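Local structure of interferon alpha/beta receptor 1 (Mus musculus, 3WCY) at residues Gln270-Val282 with Ser291-Lys303. The protein pairs with IFNAR2 to form the receptor for type I interferons, whose binding switches on JAK-STAT signalling. Residues are numbered along the deposited sequence; the frame is centred on the assembly and turned at random.
Sequences QDTVYTGTFFLHV and SFWSEEKFIDSQK
Phe298 holds its ring anti to the backbone N (chi1 175°), while Phe279 keeps CG beside its own N; these two choices bring the rings of a non-hydrogen-bonded pair together. They meet obliquely, planes at 45°, with Phe298 CB 3.5 Å from Phe279 CE2. Farther along, Phe298 CE1 and CZ come obliquely against CB and CG2 of Thr277, whose hydroxyl is hydrogen-bonded to an acidic side chain on the chain of another protein. On the opposite face of the sheet Ile299 CD1 sits over the Phe278 ring, 3.8 Å from its centroid, and also touches Leu280 CD1. Between the faces runs the antiparallel ladder of strands 277-281 and 297-300. Its straightest link joins Ile299 N to Phe278 O at 2.9 Å. Where the ladder runs out, Gly276 O accepts twice from Ser301, nearly head-on from N and from above the carbonyl plane from OG. At the far end His281 lies flat on the five-membered ring of Trp293, an offset stack with centroids 4.1 Å apart and planes at 3°. With Trp293 replaced by an alanine, the His281 ring would probably lose its stacking partner on that face and be held mainly by Trp252. The pairing places 297-300 at the margin of a four-stranded sheet in the third fibronectin type-III domain. Glu296, beside the histidine, forms a salt bridge with Lys242, which also makes a cation-pi contact with Phe279. Main-chain bonds thus set the register, while Phe278, Leu280 and Ile299 make apolar contacts on one face and Phe279 and Phe298, with Thr277 and Asp300, line the other.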
loop_
_atom_site.group_PDB
_atom_site.type_symbol
_atom_site.label_atom_id
_atom_site.label_comp_id
_atom_site.label_asym_id
_atom_site.label_seq_id
_atom_site.Cartn_x
_atom_site.Cartn_y
_atom_site.Cartn_z
ATOM N N GLN A 270 16.231 -10.399 -13.024
ATOM C CA GLN A 270 16.011 -9.084 -12.406
ATOM C C GLN A 270 16.237 -7.863 -13.328
ATOM O O GLN A 270 15.776 -6.765 -12.998
ATOM C CB GLN A 270 16.853 -8.941 -11.121
ATOM C CG GLN A 270 16.462 -9.893 -9.988
ATOM C CD GLN A 270 17.101 -9.561 -8.653
ATOM O OE1 GLN A 270 18.260 -9.131 -8.562
ATOM N NE2 GLN A 270 16.365 -9.803 -7.576
ATOM N N ASP A 271 16.953 -8.041 -14.457
ATOM C CA ASP A 271 17.243 -6.966 -15.416
ATOM C C ASP A 271 15.980 -6.489 -16.132
ATOM O O ASP A 271 15.793 -5.288 -16.327
ATOM C CB ASP A 271 18.292 -7.427 -16.442
ATOM C CG ASP A 271 19.535 -8.014 -15.814
ATOM O OD1 ASP A 271 20.592 -7.351 -15.862
ATOM O OD2 ASP A 271 19.445 -9.133 -15.256
ATOM N N THR A 272 15.121 -7.447 -16.511
ATOM C CA THR A 272 13.861 -7.250 -17.226
ATOM C C THR A 272 12.735 -6.791 -16.286
ATOM O O THR A 272 12.028 -5.828 -16.591
ATOM C CB THR A 272 13.517 -8.521 -18.036
ATOM O OG1 THR A 272 13.841 -9.687 -17.268
ATOM C CG2 THR A 272 14.248 -8.578 -19.379
ATOM N N VAL A 273 12.596 -7.479 -15.140
ATOM C CA VAL A 273 11.611 -7.222 -14.085
ATOM C C VAL A 273 12.319 -6.458 -12.944
ATOM O O VAL A 273 12.599 -6.995 -11.863
ATOM C CB VAL A 273 10.894 -8.530 -13.637
ATOM C CG1 VAL A 273 9.906 -9.000 -14.693
ATOM C CG2 VAL A 273 11.891 -9.643 -13.327
ATOM N N TYR A 274 12.631 -5.186 -13.227
ATOM C CA TYR A 274 13.417 -4.326 -12.355
ATOM C C TYR A 274 12.862 -3.828 -11.025
ATOM O O TYR A 274 13.668 -3.514 -10.147
ATOM C CB TYR A 274 14.124 -3.220 -13.136
ATOM C CG TYR A 274 13.225 -2.323 -13.952
ATOM C CD1 TYR A 274 12.704 -1.152 -13.410
ATOM C CD2 TYR A 274 13.002 -2.572 -15.304
ATOM C CE1 TYR A 274 11.939 -0.279 -14.179
ATOM C CE2 TYR A 274 12.238 -1.705 -16.084
ATOM C CZ TYR A 274 11.710 -0.555 -15.517
ATOM O OH TYR A 274 10.941 0.305 -16.266
ATOM N N THR A 275 11.534 -3.763 -10.848
ATOM C CA THR A 275 10.965 -3.288 -9.576
ATOM C C THR A 275 11.065 -4.306 -8.444
ATOM O O THR A 275 11.166 -5.505 -8.698
ATOM C CB THR A 275 9.569 -2.667 -9.747
ATOM O OG1 THR A 275 8.698 -3.590 -10.404
ATOM C CG2 THR A 275 9.609 -1.333 -10.480
ATOM N N GLY A 276 11.057 -3.806 -7.209
ATOM C CA GLY A 276 11.140 -4.613 -5.992
ATOM C C GLY A 276 9.903 -5.452 -5.755
ATOM O O GLY A 276 9.976 -6.534 -5.161
ATOM N N THR A 277 8.756 -4.929 -6.210
ATOM C CA THR A 277 7.459 -5.580 -6.149
ATOM C C THR A 277 6.830 -5.504 -7.522
ATOM O O THR A 277 6.921 -4.470 -8.189
ATOM C CB THR A 277 6.551 -4.973 -5.068
ATOM O OG1 THR A 277 6.485 -3.553 -5.196
ATOM C CG2 THR A 277 6.962 -5.359 -3.669
ATOM N N PHE A 278 6.218 -6.611 -7.960
ATOM C CA PHE A 278 5.548 -6.691 -9.254
ATOM C C PHE A 278 4.442 -7.754 -9.348
ATOM O O PHE A 278 4.380 -8.669 -8.524
ATOM C CB PHE A 278 6.549 -6.734 -10.438
ATOM C CG PHE A 278 7.457 -7.934 -10.566
ATOM C CD1 PHE A 278 7.177 -8.943 -11.482
ATOM C CD2 PHE A 278 8.641 -8.011 -9.843
ATOM C CE1 PHE A 278 8.037 -10.039 -11.629
ATOM C CE2 PHE A 278 9.501 -9.104 -9.993
ATOM C CZ PHE A 278 9.193 -10.111 -10.883
ATOM N N PHE A 279 3.543 -7.583 -10.327
ATOM C CA PHE A 279 2.414 -8.474 -10.606
ATOM C C PHE A 279 2.696 -9.244 -11.890
ATOM O O PHE A 279 3.322 -8.697 -12.797
ATOM C CB PHE A 279 1.107 -7.668 -10.771
ATOM C CG PHE A 279 0.632 -6.924 -9.546
ATOM C CD1 PHE A 279 1.009 -5.606 -9.322
ATOM C CD2 PHE A 279 -0.226 -7.529 -8.635
ATOM C CE1 PHE A 279 0.557 -4.917 -8.194
ATOM C CE2 PHE A 279 -0.684 -6.834 -7.511
ATOM C CZ PHE A 279 -0.284 -5.539 -7.294
ATOM N N LEU A 280 2.218 -10.494 -11.986
ATOM C CA LEU A 280 2.432 -11.295 -13.194
ATOM C C LEU A 280 1.136 -11.811 -13.852
ATOM O O LEU A 280 0.190 -12.209 -13.167
ATOM C CB LEU A 280 3.437 -12.440 -12.953
ATOM C CG LEU A 280 4.903 -12.036 -12.747
ATOM C CD1 LEU A 280 5.536 -12.839 -11.640
ATOM C CD2 LEU A 280 5.703 -12.205 -14.009
ATOM N N HIS A 281 1.119 -11.775 -15.196
ATOM C CA HIS A 281 0.048 -12.238 -16.085
ATOM C C HIS A 281 0.469 -13.594 -16.647
ATOM O O HIS A 281 1.663 -13.800 -16.877
ATOM C CB HIS A 281 -0.081 -11.273 -17.277
ATOM C CG HIS A 281 -1.234 -10.326 -17.218
ATOM N ND1 HIS A 281 -1.344 -9.284 -18.122
ATOM C CD2 HIS A 281 -2.303 -10.306 -16.391
ATOM C CE1 HIS A 281 -2.466 -8.660 -17.814
ATOM N NE2 HIS A 281 -3.075 -9.236 -16.773
ATOM N N VAL A 282 -0.488 -14.518 -16.874
ATOM C CA VAL A 282 -0.180 -15.842 -17.444
ATOM C C VAL A 282 -1.185 -16.179 -18.545
ATOM O O VAL A 282 -1.401 -15.378 -19.450
ATOM C CB VAL A 282 -0.045 -17.008 -16.411
ATOM C CG1 VAL A 282 0.709 -18.188 -17.022
ATOM C CG2 VAL A 282 0.637 -16.567 -15.115
ATOM N N SER A 291 -7.794 -16.429 -25.460
ATOM C CA SER A 291 -8.088 -16.576 -24.028
ATOM C C SER A 291 -7.988 -15.246 -23.269
ATOM O O SER A 291 -7.242 -14.355 -23.683
ATOM C CB SER A 291 -7.159 -17.615 -23.401
ATOM O OG SER A 291 -7.372 -17.765 -22.005
ATOM N N PHE A 292 -8.732 -15.117 -22.148
ATOM C CA PHE A 292 -8.671 -13.923 -21.303
ATOM C C PHE A 292 -7.370 -13.960 -20.474
ATOM O O PHE A 292 -6.555 -14.867 -20.662
ATOM C CB PHE A 292 -9.923 -13.810 -20.400
ATOM C CG PHE A 292 -11.174 -13.331 -21.101
ATOM C CD1 PHE A 292 -11.238 -12.056 -21.658
ATOM C CD2 PHE A 292 -12.296 -14.146 -21.192
ATOM C CE1 PHE A 292 -12.395 -11.616 -22.311
ATOM C CE2 PHE A 292 -13.448 -13.709 -21.854
ATOM C CZ PHE A 292 -13.491 -12.445 -22.405
ATOM N N TRP A 293 -7.154 -12.975 -19.585
ATOM C CA TRP A 293 -5.960 -12.968 -18.746
ATOM C C TRP A 293 -6.198 -13.680 -17.421
ATOM O O TRP A 293 -7.286 -13.593 -16.848
ATOM C CB TRP A 293 -5.443 -11.548 -18.510
ATOM C CG TRP A 293 -4.773 -10.936 -19.699
ATOM C CD1 TRP A 293 -5.222 -9.883 -20.438
ATOM C CD2 TRP A 293 -3.516 -11.319 -20.266
ATOM N NE1 TRP A 293 -4.324 -9.584 -21.433
ATOM C CE2 TRP A 293 -3.267 -10.453 -21.354
ATOM C CE3 TRP A 293 -2.573 -12.320 -19.967
ATOM C CZ2 TRP A 293 -2.118 -10.559 -22.150
ATOM C CZ3 TRP A 293 -1.429 -12.417 -20.747
ATOM C CH2 TRP A 293 -1.211 -11.545 -21.824
ATOM N N SER A 294 -5.158 -14.367 -16.935
ATOM C CA SER A 294 -5.129 -15.105 -15.672
ATOM C C SER A 294 -5.128 -14.145 -14.465
ATOM O O SER A 294 -4.985 -12.928 -14.638
ATOM C CB SER A 294 -3.880 -15.985 -15.633
ATOM O OG SER A 294 -3.633 -16.553 -14.356
ATOM N N GLU A 295 -5.258 -14.706 -13.239
ATOM C CA GLU A 295 -5.219 -13.948 -11.987
ATOM C C GLU A 295 -3.849 -13.289 -11.877
ATOM O O GLU A 295 -2.838 -13.918 -12.203
ATOM C CB GLU A 295 -5.455 -14.873 -10.779
ATOM C CG GLU A 295 -5.700 -14.133 -9.477
ATOM C CD GLU A 295 -5.270 -14.881 -8.232
ATOM O OE1 GLU A 295 -4.186 -14.561 -7.693
ATOM O OE2 GLU A 295 -6.017 -15.784 -7.791
ATOM N N GLU A 296 -3.823 -12.019 -11.457
ATOM C CA GLU A 296 -2.584 -11.265 -11.291
ATOM C C GLU A 296 -1.887 -11.753 -10.030
ATOM O O GLU A 296 -2.435 -11.619 -8.935
ATOM C CB GLU A 296 -2.863 -9.753 -11.227
ATOM C CG GLU A 296 -3.438 -9.194 -12.514
ATOM C CD GLU A 296 -4.441 -8.070 -12.355
ATOM O OE1 GLU A 296 -5.415 -8.236 -11.583
ATOM O OE2 GLU A 296 -4.284 -7.042 -13.049
ATOM N N LYS A 297 -0.709 -12.380 -10.197
ATOM C CA LYS A 297 0.082 -12.892 -9.079
ATOM C C LYS A 297 1.096 -11.840 -8.625
ATOM O O LYS A 297 2.012 -11.500 -9.377
ATOM C CB LYS A 297 0.766 -14.230 -9.438
ATOM C CG LYS A 297 1.640 -14.824 -8.326
ATOM C CD LYS A 297 0.832 -15.494 -7.216
ATOM C CE LYS A 297 1.686 -15.879 -6.033
ATOM N NZ LYS A 297 1.985 -14.710 -5.167
ATOM N N PHE A 298 0.910 -11.320 -7.400
ATOM C CA PHE A 298 1.790 -10.322 -6.803
ATOM C C PHE A 298 2.898 -11.003 -6.037
ATOM O O PHE A 298 2.626 -11.827 -5.162
ATOM C CB PHE A 298 1.013 -9.389 -5.863
ATOM C CG PHE A 298 1.879 -8.409 -5.105
ATOM C CD1 PHE A 298 2.456 -7.323 -5.752
ATOM C CD2 PHE A 298 2.113 -8.570 -3.746
ATOM C CE1 PHE A 298 3.258 -6.422 -5.053
ATOM C CE2 PHE A 298 2.915 -7.665 -3.048
ATOM C CZ PHE A 298 3.479 -6.595 -3.705
ATOM N N ILE A 299 4.143 -10.631 -6.335
ATOM C CA ILE A 299 5.312 -11.188 -5.663
ATOM C C ILE A 299 6.329 -10.118 -5.319
ATOM O O ILE A 299 6.733 -9.347 -6.190
ATOM C CB ILE A 299 5.941 -12.410 -6.401
ATOM C CG1 ILE A 299 5.976 -12.218 -7.930
ATOM C CG2 ILE A 299 5.240 -13.712 -6.021
ATOM C CD1 ILE A 299 7.299 -11.842 -8.443
ATOM N N ASP A 300 6.713 -10.059 -4.032
ATOM C CA ASP A 300 7.704 -9.126 -3.500
ATOM C C ASP A 300 9.083 -9.786 -3.506
ATOM O O ASP A 300 9.262 -10.838 -2.888
ATOM C CB ASP A 300 7.325 -8.676 -2.074
ATOM C CG ASP A 300 8.492 -8.143 -1.258
ATOM O OD1 ASP A 300 9.061 -7.095 -1.644
ATOM O OD2 ASP A 300 8.867 -8.798 -0.264
ATOM N N SER A 301 10.048 -9.169 -4.204
ATOM C CA SER A 301 11.421 -9.665 -4.274
ATOM C C SER A 301 12.291 -8.852 -3.319
ATOM O O SER A 301 12.727 -7.747 -3.650
ATOM C CB SER A 301 11.950 -9.618 -5.705
ATOM O OG SER A 301 11.895 -8.313 -6.258
ATOM N N GLN A 302 12.482 -9.377 -2.102
ATOM C CA GLN A 302 13.268 -8.699 -1.081
ATOM C C GLN A 302 14.341 -9.594 -0.485
ATOM O O GLN A 302 14.070 -10.749 -0.146
ATOM C CB GLN A 302 12.363 -8.109 0.012
ATOM C CG GLN A 302 12.896 -6.806 0.609
ATOM C CD GLN A 302 12.846 -5.655 -0.373
ATOM O OE1 GLN A 302 11.795 -5.051 -0.605
ATOM N NE2 GLN A 302 13.984 -5.331 -0.974
ATOM N N LYS A 303 15.559 -9.050 -0.350
ATOM C CA LYS A 303 16.702 -9.763 0.215
ATOM C C LYS A 303 16.618 -9.754 1.755
ATOM O O LYS A 303 17.541 -9.293 2.438
ATOM C CB LYS A 303 18.023 -9.163 -0.305
#